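Long-range contact in Non-reducing end beta-L-arabinofuranosidase (Bacteroides thetaiotaomicron, PDB 5MQO), which probably hydrolyses glycosidic bonds in plant pectin, as a family GH127 glycoside hydrolase of a gut bacterium: residues Val416-Tyr427 with Pro459-Cys467. Sequence-based numbering, arbitrary orientation.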
loop_
_atom_site.group_PDB
_atom_site.type_symbol
_atom_site.label_atom_id
_atom_site.label_comp_id
_atom_site.label_asym_id
_atom_site.label_seq_id
_atom_site.Cartn_x
_atom_site.Cartn_y
_atom_site.Cartn_z
ATOM N N VAL A 416 1.826 4.375 3.078
ATOM C CA VAL A 416 2.874 3.344 3.118
ATOM C C VAL A 416 4.233 4.055 3.088
ATOM O O VAL A 416 5.055 3.879 3.997
ATOM C CB VAL A 416 2.724 2.380 1.920
ATOM C CG1 VAL A 416 3.886 1.406 1.834
ATOM C CG2 VAL A 416 1.414 1.622 2.026
ATOM N N LEU A 417 4.445 4.879 2.061
ATOM C CA LEU A 417 5.638 5.685 1.968
ATOM C C LEU A 417 5.772 6.654 3.159
ATOM O O LEU A 417 6.897 7.033 3.537
ATOM C CB LEU A 417 5.659 6.418 0.625
ATOM C CG LEU A 417 6.818 7.349 0.272
ATOM C CD1 LEU A 417 8.163 6.649 0.210
ATOM C CD2 LEU A 417 6.517 8.011 -1.048
ATOM N N SER A 418 4.655 7.033 3.780
ATOM C CA SER A 418 4.715 7.877 4.992
ATOM C C SER A 418 5.354 7.146 6.167
ATOM O O SER A 418 5.830 7.755 7.105
ATOM C CB SER A 418 3.318 8.302 5.400
ATOM O OG SER A 418 2.598 7.159 5.812
ATOM N N GLY A 419 5.329 5.826 6.109
ATOM C CA GLY A 419 5.860 4.997 7.162
ATOM C C GLY A 419 7.360 4.986 7.360
ATOM O O GLY A 419 7.831 4.441 8.375
ATOM N N ILE A 420 8.105 5.557 6.409
ATOM C CA ILE A 420 9.562 5.571 6.454
ATOM C C ILE A 420 10.018 7.002 6.270
ATOM O O ILE A 420 9.340 7.787 5.629
ATOM C CB ILE A 420 10.182 4.623 5.381
ATOM C CG1 ILE A 420 11.635 4.253 5.745
ATOM C CG2 ILE A 420 10.067 5.198 3.960
ATOM C CD1 ILE A 420 12.323 3.300 4.763
ATOM N N SER A 421 11.165 7.327 6.861
ATOM C CA SER A 421 11.828 8.633 6.699
ATOM C C SER A 421 12.357 8.842 5.269
ATOM O O SER A 421 12.445 7.896 4.480
ATOM C CB SER A 421 12.974 8.782 7.722
ATOM O OG SER A 421 13.876 7.673 7.704
ATOM N N LEU A 422 12.670 10.093 4.932
ATOM C CA LEU A 422 13.326 10.388 3.664
ATOM C C LEU A 422 14.772 9.856 3.640
ATOM O O LEU A 422 15.197 9.356 2.606
ATOM C CB LEU A 422 13.256 11.868 3.345
ATOM C CG LEU A 422 11.858 12.362 2.973
ATOM C CD1 LEU A 422 11.855 13.876 2.904
ATOM C CD2 LEU A 422 11.379 11.765 1.652
ATOM N N ASP A 423 15.486 9.871 4.776
ATOM C CA ASP A 423 16.828 9.240 4.857
ATOM C C ASP A 423 16.853 7.711 4.893
ATOM O O ASP A 423 17.913 7.139 5.085
ATOM C CB ASP A 423 17.698 9.822 6.005
ATOM C CG ASP A 423 17.190 9.494 7.427
ATOM O OD1 ASP A 423 16.274 8.673 7.626
ATOM O OD2 ASP A 423 17.729 10.104 8.377
ATOM N N GLY A 424 15.699 7.059 4.742
ATOM C CA GLY A 424 15.622 5.600 4.617
ATOM C C GLY A 424 15.893 4.782 5.863
ATOM O O GLY A 424 16.018 3.571 5.770
ATOM N N LYS A 425 15.977 5.432 7.020
ATOM C CA LYS A 425 16.485 4.804 8.234
ATOM C C LYS A 425 15.513 4.738 9.396
ATOM O O LYS A 425 15.688 3.886 10.286
ATOM C CB LYS A 425 17.705 5.567 8.713
ATOM C CG LYS A 425 18.944 5.356 7.878
ATOM C CD LYS A 425 20.130 5.961 8.593
ATOM C CE LYS A 425 21.338 5.969 7.695
ATOM N NZ LYS A 425 22.543 6.292 8.500
ATOM N N LYS A 426 14.531 5.641 9.424
ATOM C CA LYS A 426 13.600 5.709 10.538
ATOM C C LYS A 426 12.169 5.371 10.082
ATOM O O LYS A 426 11.793 5.662 8.939
ATOM C CB LYS A 426 13.696 7.083 11.209
ATOM C CG LYS A 426 15.057 7.352 11.851
ATOM C CD LYS A 426 15.181 8.776 12.376
ATOM C CE LYS A 426 15.536 9.747 11.254
ATOM N NZ LYS A 426 14.926 11.085 11.476
ATOM N N TYR A 427 11.397 4.749 10.982
ATOM C CA TYR A 427 10.061 4.257 10.676
ATOM C C TYR A 427 8.944 4.720 11.654
ATOM O O TYR A 427 9.165 4.895 12.852
ATOM C CB TYR A 427 10.083 2.740 10.628
ATOM C CG TYR A 427 10.965 2.187 9.558
ATOM C CD1 TYR A 427 12.344 2.050 9.760
ATOM C CD2 TYR A 427 10.438 1.762 8.335
ATOM C CE1 TYR A 427 13.181 1.520 8.765
ATOM C CE2 TYR A 427 11.259 1.219 7.335
ATOM C CZ TYR A 427 12.632 1.100 7.545
ATOM O OH TYR A 427 13.446 0.570 6.566
ATOM N N PRO A 459 8.271 -2.511 10.313
ATOM C CA PRO A 459 9.274 -1.873 9.432
ATOM C C PRO A 459 9.872 -2.800 8.357
ATOM O O PRO A 459 10.001 -2.376 7.210
ATOM C CB PRO A 459 10.344 -1.334 10.404
ATOM C CG PRO A 459 9.645 -1.214 11.696
ATOM C CD PRO A 459 8.633 -2.327 11.725
ATOM N N PRO A 460 10.187 -4.057 8.705
ATOM C CA PRO A 460 10.572 -4.982 7.647
ATOM C C PRO A 460 9.541 -5.126 6.522
ATOM O O PRO A 460 9.904 -5.127 5.349
ATOM C CB PRO A 460 10.756 -6.295 8.397
ATOM C CG PRO A 460 11.193 -5.870 9.756
ATOM C CD PRO A 460 10.371 -4.657 10.038
ATOM N N ASN A 461 8.270 -5.216 6.883
ATOM C CA ASN A 461 7.219 -5.281 5.885
ATOM C C ASN A 461 7.166 -3.950 5.123
ATOM O O ASN A 461 7.007 -3.933 3.884
ATOM C CB ASN A 461 5.864 -5.664 6.537
ATOM C CG ASN A 461 4.738 -5.849 5.518
ATOM O OD1 ASN A 461 4.980 -5.961 4.324
ATOM N ND2 ASN A 461 3.501 -5.853 5.989
ATOM N N THR A 462 7.327 -2.833 5.830
ATOM C CA THR A 462 7.311 -1.540 5.150
ATOM C C THR A 462 8.411 -1.470 4.091
ATOM O O THR A 462 8.127 -1.154 2.941
ATOM C CB THR A 462 7.409 -0.390 6.154
ATOM O OG1 THR A 462 6.258 -0.452 6.991
ATOM C CG2 THR A 462 7.440 0.945 5.479
ATOM N N LEU A 463 9.642 -1.802 4.479
ATOM C CA LEU A 463 10.805 -1.708 3.597
ATOM C C LEU A 463 10.730 -2.686 2.409
ATOM O O LEU A 463 10.947 -2.298 1.270
ATOM C CB LEU A 463 12.112 -1.908 4.387
ATOM C CG LEU A 463 13.436 -1.805 3.590
ATOM C CD1 LEU A 463 13.540 -0.524 2.777
ATOM C CD2 LEU A 463 14.660 -1.943 4.494
ATOM N N ARG A 464 10.403 -3.936 2.650
ATOM C CA ARG A 464 10.262 -4.849 1.526
ATOM C C ARG A 464 9.145 -4.424 0.574
ATOM O O ARG A 464 9.252 -4.631 -0.629
ATOM C CB ARG A 464 10.074 -6.294 1.993
ATOM C CG ARG A 464 8.698 -6.635 2.505
ATOM C CD ARG A 464 7.750 -7.169 1.426
ATOM N NE ARG A 464 7.401 -8.552 1.706
ATOM C CZ ARG A 464 6.622 -8.958 2.715
ATOM N NH1 ARG A 464 6.063 -8.099 3.553
ATOM N NH2 ARG A 464 6.399 -10.257 2.888
ATOM N N THR A 465 8.084 -3.825 1.103
ATOM C CA THR A 465 6.990 -3.400 0.240
ATOM C C THR A 465 7.488 -2.258 -0.634
ATOM O O THR A 465 7.401 -2.328 -1.869
ATOM C CB THR A 465 5.739 -3.005 1.033
ATOM O OG1 THR A 465 5.086 -4.191 1.501
ATOM C CG2 THR A 465 4.765 -2.260 0.158
ATOM N N LEU A 466 8.058 -1.241 0.000
ATOM C CA LEU A 466 8.623 -0.120 -0.743
ATOM C C LEU A 466 9.716 -0.565 -1.713
ATOM O O LEU A 466 9.758 -0.051 -2.814
ATOM C CB LEU A 466 9.125 0.991 0.176
ATOM C CG LEU A 466 8.036 1.676 1.005
ATOM C CD1 LEU A 466 8.634 2.363 2.217
ATOM C CD2 LEU A 466 7.266 2.666 0.166
ATOM N N CYS A 467 10.557 -1.534 -1.332
ATOM C CA CYS A 467 11.553 -2.128 -2.262
ATOM C C CYS A 467 10.939 -2.839 -3.490
ATOM O O CYS A 467 11.669 -3.213 -4.400
ATOM C CB CYS A 467 12.475 -3.127 -1.541
ATOM S SG CYS A 467 13.722 -2.402 -0.455
#
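Tyr427, Ile420 and the end of helix 402-416 pack against one flank of helix 458-466 in a buried, mainly apolar contact inside the GH127 catalytic domain; no hydrogen bond crosses it. The Tyr427 ring, flat enough to lie between two aliphatic groups, has Pro459 CB over one face, 3.8 Å from the ring centroid in a CH-pi contact 17° off the normal; over the opposite face lies Ile420 CG1 of the ring's own segment. Proline suits this place because its CB methylene, fixed in the pyrrolidine ring, presents C-H groups to the tyrosine with little freedom to swing away. Thr462 brings its methyl CG2 to the ring edge and turns OG1 back to Cys458 O, satisfying the hydroxyl within its own helix. Farther along, Tyr427 OH lies 3.5 Å from Leu463 CD2.

One turn on, branched Leu466 can serve different partners with its two methyls. Leu466 CD1 meets Ile420 CG2 at 3.6 Å as the two side chains run past each other in opposite directions. Leu466 CD2 fits against Val416 CG1 at 4.0 Å, and also rests on Leu417. With CG1 anti to its backbone N (chi1 173°), Val416 also brings that methyl to Thr465 CG2. Thr465 presents carbon here, since its OG1 bonds to Asn461 O, 3.1 Å away, sharing that carbonyl with Thr465 N from the opposite face.

Helix 382-399 touches Val416 and Thr465, and helix 50-69 touches Leu417 and Leu466. The contact fixes the loop after helix 402-416 onto helix 458-466, consistent with the (alpha/alpha)6 barrel of six-hairpin glycosidases.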